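PDB 7EPK: signal recognition particle 54 kDa protein from Aeropyrum pernix, which is a multidomain protein component of the signal recognition particle, combining a helical bundle, a P-loop GTPase-type domain and a helical signal-peptide-binding domain. Local coordinates for residues 312-317 with 329-334; 335-340 with 368-373; 394-399 with 405-410. All coordinates share one frame; numbering follows the deposited sequence.

Interaction 1: residues 312-317 with 329-334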
loop_
_atom_site.group_PDB
_atom_site.type_symbol
_atom_site.label_atom_id
_atom_site.label_comp_id
_atom_site.label_asym_id
_atom_site.label_seq_id
_atom_site.Cartn_x
_atom_site.Cartn_y
_atom_site.Cartn_z
ATOM N N LEU A 312 10.894 -3.218 25.439
ATOM C CA LEU A 312 11.182 -4.172 26.542
ATOM C C LEU A 312 12.470 -3.753 27.256
ATOM O O LEU A 312 12.470 -3.773 28.495
ATOM C CB LEU A 312 11.294 -5.591 25.984
ATOM C CG LEU A 312 11.425 -6.691 27.033
ATOM C CD1 LEU A 312 10.210 -6.731 27.948
ATOM C CD2 LEU A 312 11.631 -8.044 26.379
ATOM N N ASP A 313 13.507 -3.381 26.499
ATOM C CA ASP A 313 14.801 -2.853 27.014
ATOM C C ASP A 313 14.537 -1.782 28.074
ATOM O O ASP A 313 15.042 -1.942 29.210
ATOM C CB ASP A 313 15.654 -2.268 25.882
ATOM C CG ASP A 313 17.069 -1.897 26.296
ATOM O OD1 ASP A 313 17.270 -0.727 26.697
ATOM O OD2 ASP A 313 17.957 -2.780 26.210
ATOM N N ARG A 314 13.791 -0.734 27.708
ATOM C CA ARG A 314 13.462 0.396 28.612
ATOM C C ARG A 314 12.632 -0.140 29.787
ATOM O O ARG A 314 12.909 0.251 30.923
ATOM C CB ARG A 314 12.744 1.520 27.856
ATOM C CG ARG A 314 12.239 2.634 28.761
ATOM C CD ARG A 314 12.071 3.960 28.050
ATOM N NE ARG A 314 10.865 3.996 27.240
ATOM C CZ ARG A 314 9.633 4.176 27.710
ATOM N NH1 ARG A 314 9.418 4.322 29.008
ATOM N NH2 ARG A 314 8.611 4.198 26.872
ATOM N N ALA A 315 11.675 -1.030 29.527
ATOM C CA ALA A 315 10.722 -1.543 30.539
ATOM C C ALA A 315 11.480 -2.312 31.626
ATOM O O ALA A 315 11.209 -2.056 32.812
ATOM C CB ALA A 315 9.678 -2.404 29.881
ATOM N N ALA A 316 12.377 -3.222 31.229
ATOM C CA ALA A 316 13.302 -3.953 32.128
ATOM C C ALA A 316 14.258 -2.953 32.780
ATOM O O ALA A 316 14.352 -2.949 34.017
ATOM C CB ALA A 316 14.069 -5.005 31.372
ATOM N N GLU A 317 14.934 -2.129 31.978
ATOM C CA GLU A 317 15.877 -1.101 32.489
ATOM C C GLU A 317 15.158 -0.243 33.547
ATOM O O GLU A 317 15.739 -0.045 34.622
ATOM C CB GLU A 317 16.457 -0.296 31.318
ATOM C CG GLU A 317 17.494 0.751 31.714
ATOM C CD GLU A 317 18.700 0.256 32.503
ATOM O OE1 GLU A 317 19.035 -0.940 32.395
ATOM O OE2 GLU A 317 19.303 1.071 33.232
ATOM N N ILE A 329 4.765 -1.175 33.697
ATOM C CA ILE A 329 4.186 -2.548 33.549
ATOM C C ILE A 329 3.293 -2.593 32.298
ATOM O O ILE A 329 3.380 -3.563 31.517
ATOM C CB ILE A 329 3.415 -2.976 34.816
ATOM C CG1 ILE A 329 4.321 -2.973 36.047
ATOM C CG2 ILE A 329 2.742 -4.324 34.600
ATOM C CD1 ILE A 329 3.647 -3.479 37.298
ATOM N N TYR A 330 2.456 -1.582 32.102
ATOM C CA TYR A 330 1.576 -1.520 30.916
ATOM C C TYR A 330 2.412 -1.551 29.631
ATOM O O TYR A 330 2.012 -2.259 28.701
ATOM C CB TYR A 330 0.713 -0.266 30.940
ATOM C CG TYR A 330 -0.283 -0.246 29.818
ATOM C CD1 TYR A 330 -1.510 -0.860 29.959
ATOM C CD2 TYR A 330 0.013 0.340 28.607
ATOM C CE1 TYR A 330 -2.449 -0.839 28.941
ATOM C CE2 TYR A 330 -0.910 0.361 27.577
ATOM C CZ TYR A 330 -2.150 -0.227 27.742
ATOM O OH TYR A 330 -3.080 -0.202 26.740
ATOM N N ARG A 331 3.514 -0.792 29.581
ATOM C CA ARG A 331 4.396 -0.684 28.391
ATOM C C ARG A 331 5.167 -1.995 28.248
ATOM O O ARG A 331 5.368 -2.445 27.090
ATOM C CB ARG A 331 5.371 0.494 28.507
ATOM C CG ARG A 331 4.743 1.853 28.230
ATOM C CD ARG A 331 5.780 2.961 28.121
ATOM N NE ARG A 331 5.165 4.277 28.289
ATOM C CZ ARG A 331 5.093 4.954 29.434
ATOM N NH1 ARG A 331 4.482 6.128 29.472
ATOM N NH2 ARG A 331 5.631 4.461 30.537
ATOM N N GLN A 332 5.584 -2.555 29.391
ATOM C CA GLN A 332 6.291 -3.855 29.503
ATOM C C GLN A 332 5.413 -4.959 28.905
ATOM O O GLN A 332 5.921 -5.697 28.065
ATOM C CB GLN A 332 6.625 -4.145 30.962
ATOM C CG GLN A 332 7.457 -5.407 31.158
ATOM C CD GLN A 332 7.689 -5.669 32.623
ATOM O OE1 GLN A 332 8.269 -4.843 33.331
ATOM N NE2 GLN A 332 7.187 -6.806 33.083
ATOM N N LEU A 333 4.141 -5.042 29.300
ATOM C CA LEU A 333 3.209 -6.105 28.839
ATOM C C LEU A 333 2.986 -5.938 27.336
ATOM O O LEU A 333 3.209 -6.927 26.600
ATOM C CB LEU A 333 1.887 -6.037 29.613
ATOM C CG LEU A 333 1.999 -6.277 31.121
ATOM C CD1 LEU A 333 0.720 -5.886 31.851
ATOM C CD2 LEU A 333 2.366 -7.718 31.416
ATOM N N ARG A 334 2.585 -4.738 26.893
ATOM C CA ARG A 334 2.393 -4.427 25.450
ATOM C C ARG A 334 3.588 -4.971 24.666
ATOM O O ARG A 334 3.374 -5.713 23.711
ATOM C CB ARG A 334 2.262 -2.928 25.185
ATOM C CG ARG A 334 2.087 -2.590 23.708
ATOM C CD ARG A 334 1.861 -1.110 23.430
ATOM N NE ARG A 334 2.695 -0.628 22.334
ATOM C CZ ARG A 334 4.029 -0.531 22.365
ATOM N NH1 ARG A 334 4.720 -0.892 23.439
ATOM N NH2 ARG A 334 4.674 -0.075 21.304
#
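Gln-332 meets Ala-315 where helix 326-337, part of the helical signal-peptide-binding domain, packs on the end of the long helix 293-320. The pair is roughly antiparallel: the axes of the two short segments approach to 8.8 Å, with 141° between their directions. The CB of Ala-315 points at the second helix and lies 3.7 Å from Gln-332 CB. One bond further out, Gln-332 CG is still 3.9 Å from Ala-315 CB. With CG anti to the backbone N (chi1 -175°) and the chain extended beyond it, the amide is carried past Ala-315, where Gln-332 OE1 stays 4.1 Å from Ala-315 O, and NE2 hydrogen-bonds to Tyr-416 OH. Leu-312 CD1 makes a looser contact, 4.4 Å from Gln-332 CG.

On the more exposed side, Arg-314 and Arg-331 meet at a slant, the guanidinium planes of Arg-314 and Arg-331 being 56° apart. Arg-331 CD comes within 3.3 Å of Arg-314 NH2, and Arg-331 NE lies in plane at the edge of the Arg-314 guanidinium. Glu-311 touches Arg-331 too, which probably offsets the closeness of like charges. Between these segments the contact is mainly van der Waals; the Gln-332 amide and the Arg-314 guanidinium find their polar partners in Tyr-416 and Glu-311.

Interaction 2: residues 335-340 with 368-373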
loop_
_atom_site.group_PDB
_atom_site.type_symbol
_atom_site.label_atom_id
_atom_site.label_comp_id
_atom_site.label_asym_id
_atom_site.label_seq_id
_atom_site.Cartn_x
_atom_site.Cartn_y
_atom_site.Cartn_z
ATOM N N ALA A 335 4.800 -4.630 25.103
ATOM C CA ALA A 335 6.083 -5.024 24.473
ATOM C C ALA A 335 6.199 -6.555 24.418
ATOM O O ALA A 335 6.469 -7.097 23.325
ATOM C CB ALA A 335 7.245 -4.393 25.217
ATOM N N MET A 336 5.998 -7.219 25.555
ATOM C CA MET A 336 6.119 -8.696 25.703
ATOM C C MET A 336 5.094 -9.403 24.803
ATOM O O MET A 336 5.495 -10.334 24.054
ATOM C CB MET A 336 5.883 -9.109 27.158
ATOM C CG MET A 336 6.970 -8.653 28.093
ATOM S SD MET A 336 6.489 -8.940 29.792
ATOM C CE MET A 336 6.836 -10.693 29.897
ATOM N N ARG A 337 3.830 -8.973 24.864
ATOM C CA ARG A 337 2.726 -9.527 24.035
ATOM C C ARG A 337 3.161 -9.608 22.562
ATOM O O ARG A 337 3.440 -10.724 22.112
ATOM C CB ARG A 337 1.457 -8.698 24.239
ATOM C CG ARG A 337 0.760 -8.972 25.562
ATOM C CD ARG A 337 -0.605 -8.328 25.625
ATOM N NE ARG A 337 -1.453 -8.840 24.566
ATOM C CZ ARG A 337 -2.681 -8.414 24.317
ATOM N NH1 ARG A 337 -3.229 -7.461 25.058
ATOM N NH2 ARG A 337 -3.356 -8.953 23.318
ATOM N N LYS A 338 3.234 -8.491 21.832
ATOM C CA LYS A 338 3.775 -8.499 20.443
ATOM C C LYS A 338 5.288 -8.665 20.539
ATOM O O LYS A 338 5.987 -7.642 20.550
ATOM C CB LYS A 338 3.385 -7.288 19.577
ATOM C CG LYS A 338 3.449 -5.888 20.181
ATOM C CD LYS A 338 2.495 -4.903 19.495
ATOM C CE LYS A 338 1.059 -5.402 19.394
ATOM N NZ LYS A 338 0.181 -4.501 18.604
ATOM N N LEU A 339 5.728 -9.922 20.645
ATOM C CA LEU A 339 7.147 -10.358 20.669
ATOM C C LEU A 339 7.194 -11.891 20.708
ATOM O O LEU A 339 7.792 -12.469 19.794
ATOM C CB LEU A 339 7.854 -9.748 21.884
ATOM C CG LEU A 339 9.354 -9.475 21.745
ATOM C CD1 LEU A 339 9.770 -9.225 20.302
ATOM C CD2 LEU A 339 9.757 -8.290 22.606
ATOM N N GLY A 340 6.576 -12.517 21.716
ATOM C CA GLY A 340 6.406 -13.983 21.798
ATOM C C GLY A 340 6.793 -14.543 23.166
ATOM O O GLY A 340 6.409 -13.982 24.194
ATOM N N GLU A 368 -2.713 -14.442 27.751
ATOM C CA GLU A 368 -3.998 -14.059 28.384
ATOM C C GLU A 368 -3.713 -13.267 29.658
ATOM O O GLU A 368 -4.428 -12.271 29.862
ATOM C CB GLU A 368 -4.886 -15.277 28.666
ATOM C CG GLU A 368 -5.930 -15.538 27.586
ATOM C CD GLU A 368 -6.703 -14.318 27.099
ATOM O OE1 GLU A 368 -7.045 -13.428 27.944
ATOM O OE2 GLU A 368 -6.948 -14.251 25.868
ATOM N N LYS A 369 -2.721 -13.678 30.465
ATOM C CA LYS A 369 -2.441 -13.061 31.798
ATOM C C LYS A 369 -1.970 -11.612 31.600
ATOM O O LYS A 369 -2.390 -10.722 32.389
ATOM C CB LYS A 369 -1.421 -13.873 32.601
ATOM C CG LYS A 369 -1.138 -13.321 33.996
ATOM C CD LYS A 369 -0.626 -14.349 34.999
ATOM C CE LYS A 369 -1.707 -14.973 35.865
ATOM N NZ LYS A 369 -2.201 -16.260 35.315
ATOM N N MET A 370 -1.161 -11.378 30.564
ATOM C CA MET A 370 -0.744 -10.020 30.135
ATOM C C MET A 370 -1.963 -9.252 29.612
ATOM O O MET A 370 -2.113 -8.084 30.010
ATOM C CB MET A 370 0.349 -10.086 29.064
ATOM C CG MET A 370 1.648 -10.703 29.579
ATOM S SD MET A 370 3.038 -10.533 28.440
ATOM C CE MET A 370 3.893 -12.100 28.595
ATOM N N LYS A 371 -2.817 -9.884 28.798
ATOM C CA LYS A 371 -3.992 -9.225 28.151
ATOM C C LYS A 371 -5.001 -8.801 29.223
ATOM O O LYS A 371 -5.669 -7.763 29.031
ATOM C CB LYS A 371 -4.653 -10.142 27.111
ATOM C CG LYS A 371 -5.731 -9.506 26.235
ATOM C CD LYS A 371 -7.145 -9.998 26.534
ATOM C CE LYS A 371 -8.177 -9.609 25.489
ATOM N NZ LYS A 371 -8.021 -10.381 24.230
ATOM N N ARG A 372 -5.122 -9.579 30.299
ATOM C CA ARG A 372 -6.079 -9.302 31.404
ATOM C C ARG A 372 -5.505 -8.143 32.220
ATOM O O ARG A 372 -6.253 -7.203 32.552
ATOM C CB ARG A 372 -6.298 -10.528 32.309
ATOM C CG ARG A 372 -7.204 -11.628 31.754
ATOM C CD ARG A 372 -7.644 -12.610 32.842
ATOM N NE ARG A 372 -6.544 -13.183 33.625
ATOM C CZ ARG A 372 -5.849 -14.274 33.300
ATOM N NH1 ARG A 372 -6.123 -14.943 32.192
ATOM N NH2 ARG A 372 -4.862 -14.681 34.078
ATOM N N TRP A 373 -4.208 -8.222 32.523
ATOM C CA TRP A 373 -3.474 -7.195 33.300
ATOM C C TRP A 373 -3.561 -5.850 32.584
ATOM O O TRP A 373 -3.734 -4.841 33.285
ATOM C CB TRP A 373 -2.035 -7.648 33.526
ATOM C CG TRP A 373 -1.941 -8.656 34.620
ATOM C CD1 TRP A 373 -2.979 -9.309 35.217
ATOM C CD2 TRP A 373 -0.742 -9.143 35.246
ATOM N NE1 TRP A 373 -2.512 -10.161 36.177
ATOM C CE2 TRP A 373 -1.142 -10.087 36.217
ATOM C CE3 TRP A 373 0.629 -8.885 35.086
ATOM C CZ2 TRP A 373 -0.217 -10.753 37.028
ATOM C CZ3 TRP A 373 1.541 -9.543 35.890
ATOM C CH2 TRP A 373 1.120 -10.467 36.847
#
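Met-336 and Met-370 lie nearly perpendicular, the sulfur of Met-370 set against the CB of Met-336. Met-370 SD lies 3.4 Å from Met-336 CB, and the two chains meet again at their ends, where Met-370 CE is 3.5 Å from Met-336 CE. Both side chains bend at chi3, which brings the methyl groups together. Arg-337 has a different relation to Met-370: the two run antiparallel alongside one another, with Arg-337 CG 3.7 Å from Met-370 CB. Abundant methionine is a hallmark of the signal-peptide-binding (M) domain of SRP54 proteins, to which both segments belong; here the pair packs the C-terminal end of helix 326-337 against helix 367-379. Leu-363 and Leu-365, from the connecting loop, touch Met-336 and Met-370 respectively.

Further toward the surface, the Arg-337 chain turns at chi3 (60°) and presents one face of its guanidinium to Lys-371, whose CB stands 3.7 Å above the plane, displaced from the centre of the group. Lys-371 CG is 3.4 Å from Arg-337 NH1, so the aliphatic part of the lysine makes the contact while its ammonium remains apart, Lys-371 NZ being 5.0 Å from Arg-337 NH2. Glu-367 forms a salt bridge with Arg-337 NE.

Interaction 3: residues 394-399 with 405-410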
loop_
_atom_site.group_PDB
_atom_site.type_symbol
_atom_site.label_atom_id
_atom_site.label_comp_id
_atom_site.label_asym_id
_atom_site.label_seq_id
_atom_site.Cartn_x
_atom_site.Cartn_y
_atom_site.Cartn_z
ATOM N N ARG A 394 -12.944 -1.698 47.629
ATOM C CA ARG A 394 -13.985 -0.986 46.834
ATOM C C ARG A 394 -13.451 -0.699 45.427
ATOM O O ARG A 394 -14.181 -0.976 44.449
ATOM C CB ARG A 394 -14.383 0.334 47.507
ATOM C CG ARG A 394 -15.341 1.174 46.677
ATOM C CD ARG A 394 -15.628 2.520 47.301
ATOM N NE ARG A 394 -16.569 3.277 46.485
ATOM C CZ ARG A 394 -17.883 3.061 46.429
ATOM N NH1 ARG A 394 -18.446 2.097 47.142
ATOM N NH2 ARG A 394 -18.638 3.812 45.646
ATOM N N ARG A 395 -12.240 -0.132 45.338
ATOM C CA ARG A 395 -11.556 0.181 44.054
ATOM C C ARG A 395 -11.285 -1.135 43.325
ATOM O O ARG A 395 -11.718 -1.266 42.167
ATOM C CB ARG A 395 -10.277 0.979 44.314
ATOM C CG ARG A 395 -10.556 2.382 44.834
ATOM C CD ARG A 395 -9.312 3.120 45.290
ATOM N NE ARG A 395 -9.654 4.492 45.644
ATOM C CZ ARG A 395 -9.673 5.529 44.808
ATOM N NH1 ARG A 395 -9.323 5.387 43.537
ATOM N NH2 ARG A 395 -10.037 6.720 45.256
ATOM N N MET A 396 -10.654 -2.084 44.016
ATOM C CA MET A 396 -10.278 -3.417 43.478
ATOM C C MET A 396 -11.495 -4.003 42.764
ATOM O O MET A 396 -11.360 -4.494 41.613
ATOM C CB MET A 396 -9.838 -4.342 44.617
ATOM C CG MET A 396 -8.775 -5.337 44.221
ATOM S SD MET A 396 -7.787 -5.911 45.638
ATOM C CE MET A 396 -6.736 -4.491 45.920
ATOM N N ARG A 397 -12.647 -3.904 43.431
ATOM C CA ARG A 397 -13.971 -4.345 42.926
ATOM C C ARG A 397 -14.320 -3.541 41.663
ATOM O O ARG A 397 -14.514 -4.179 40.622
ATOM C CB ARG A 397 -15.013 -4.228 44.045
ATOM C CG ARG A 397 -16.431 -4.610 43.638
ATOM C CD ARG A 397 -16.623 -6.083 43.308
ATOM N NE ARG A 397 -17.882 -6.324 42.605
ATOM C CZ ARG A 397 -18.362 -7.520 42.266
ATOM N NH1 ARG A 397 -17.694 -8.626 42.564
ATOM N NH2 ARG A 397 -19.518 -7.603 41.629
ATOM N N ARG A 398 -14.370 -2.205 41.733
ATOM C CA ARG A 398 -14.756 -1.345 40.570
ATOM C C ARG A 398 -13.885 -1.718 39.369
ATOM O O ARG A 398 -14.433 -1.778 38.249
ATOM C CB ARG A 398 -14.618 0.160 40.845
ATOM C CG ARG A 398 -15.008 1.060 39.670
ATOM C CD ARG A 398 -14.661 2.547 39.818
ATOM N NE ARG A 398 -13.271 2.798 40.215
ATOM C CZ ARG A 398 -12.210 2.718 39.413
ATOM N NH1 ARG A 398 -12.351 2.401 38.138
ATOM N NH2 ARG A 398 -11.001 2.943 39.891
ATOM N N ILE A 399 -12.594 -1.970 39.612
ATOM C CA ILE A 399 -11.575 -2.253 38.559
ATOM C C ILE A 399 -11.962 -3.565 37.860
ATOM O O ILE A 399 -12.061 -3.570 36.614
ATOM C CB ILE A 399 -10.156 -2.245 39.171
ATOM C CG1 ILE A 399 -9.758 -0.836 39.621
ATOM C CG2 ILE A 399 -9.125 -2.829 38.218
ATOM C CD1 ILE A 399 -8.516 -0.786 40.473
ATOM N N THR A 405 -12.934 -8.991 34.904
ATOM C CA THR A 405 -11.877 -9.770 35.610
ATOM C C THR A 405 -12.263 -10.017 37.075
ATOM O O THR A 405 -13.271 -9.422 37.546
ATOM C CB THR A 405 -10.517 -9.054 35.556
ATOM O OG1 THR A 405 -10.682 -7.707 36.007
ATOM C CG2 THR A 405 -9.893 -9.059 34.176
ATOM N N SER A 406 -11.469 -10.847 37.766
ATOM C CA SER A 406 -11.677 -11.227 39.187
ATOM C C SER A 406 -11.027 -10.198 40.116
ATOM O O SER A 406 -9.937 -9.687 39.807
ATOM C CB SER A 406 -11.169 -12.609 39.472
ATOM O OG SER A 406 -9.755 -12.622 39.534
ATOM N N VAL A 407 -11.683 -9.940 41.243
ATOM C CA VAL A 407 -11.192 -9.048 42.326
ATOM C C VAL A 407 -9.835 -9.582 42.793
ATOM O O VAL A 407 -9.066 -8.789 43.347
ATOM C CB VAL A 407 -12.230 -8.964 43.464
ATOM C CG1 VAL A 407 -12.339 -10.263 44.268
ATOM C CG2 VAL A 407 -11.969 -7.775 44.370
ATOM N N ASP A 408 -9.571 -10.878 42.585
ATOM C CA ASP A 408 -8.274 -11.545 42.899
ATOM C C ASP A 408 -7.268 -11.296 41.767
ATOM O O ASP A 408 -6.068 -11.306 42.051
ATOM C CB ASP A 408 -8.428 -13.060 43.121
ATOM C CG ASP A 408 -8.794 -13.516 44.528
ATOM O OD1 ASP A 408 -8.917 -12.655 45.435
ATOM O OD2 ASP A 408 -8.937 -14.745 44.708
ATOM N N ASP A 409 -7.726 -11.133 40.520
ATOM C CA ASP A 409 -6.842 -10.857 39.352
ATOM C C ASP A 409 -6.121 -9.525 39.573
ATOM O O ASP A 409 -4.871 -9.482 39.449
ATOM C CB ASP A 409 -7.607 -10.847 38.027
ATOM C CG ASP A 409 -7.304 -12.071 37.189
ATOM O OD1 ASP A 409 -6.100 -12.330 36.946
ATOM O OD2 ASP A 409 -8.263 -12.764 36.809
ATOM N N VAL A 410 -6.891 -8.488 39.903
ATOM C CA VAL A 410 -6.363 -7.137 40.241
ATOM C C VAL A 410 -5.456 -7.244 41.483
ATOM O O VAL A 410 -4.583 -6.373 41.631
ATOM C CB VAL A 410 -7.489 -6.082 40.354
ATOM C CG1 VAL A 410 -8.784 -6.619 40.941
ATOM C CG2 VAL A 410 -7.036 -4.844 41.108
#
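Arg-397 and Val-407 mark the closest backbone approach, their CA atoms 5.5 Å apart. The segment 394-399 is helical throughout, whereas 405-410 begins extended at Thr-405 and Ser-406, then turns into helix 409-423. Ser-406 stands before that turn: its OG accepts a weak capping bond from Asp-409 N at 2.7 Å, with an N-H...O angle of 130°, and the same hydroxyl donates weakly to Asp-409 OD2. The side chain of Ser-406 points away from helix 393-402, while Val-410 points toward it and Val-407 flanks it.

Two helices joined by a short turn fit the helix-turn-helix character of this family's signal-peptide-binding domain. The first helix is rich in arginine, yet its inner side is apolar, and Met-396 and Ile-399 carry the contact.

Met-396 CG sits against Val-410, 3.5 Å from CG1 and 3.6 Å from CG2 of that valine, the two side chains meeting at a slant. Val-407, in the turn before the helix, places CG2 4.0 Å from Met-396 CG and its carbonyl O 3.6 Å from that same carbon. In Val-410 the CG1 methyl lies between the backbone N and the carbonyl carbon (chi1 36°), a placement that also brings it to the Met-396 carbonyl O. The other methyl, Val-410 CG2, is 4.1 Å from Ile-399 CG2, and these two side chains stand roughly perpendicular. Ile-376 of helix 367-379 touches Ile-399, Thr-405 and Val-410, extending the apolar cluster to a third helix. Where the two helices are joined, Ser-403 OG is hydrogen-bonded both to Thr-405 OG1 and to the carbonyl O of Ile-399.

In the fold
Following the chain, interaction 1 closes the short loop from helix 293-320 back to helix 326-337. Interaction 2 then closes the long connection from the end of helix 326-337 to helix 367-379, and interaction 3 the brief turn between helices 393-402 and 409-423. The three follow in series, without nesting or crossing. Interactions 2 and 3 lie within the signal-peptide-binding domain, which interaction 1 joins to helix 293-320. Interactions 1 and 2 share helix 326-337 and merge, Leu-333 CD2 lying 3.6 Å from Met-370 CG. Interactions 2 and 3 are joined by a long, weak ion pair, Arg-372 NE to Asp-409 OD1, and by packing of Trp-373 NE1 on Asp-409 O. Interactions 1 and 3 do not touch.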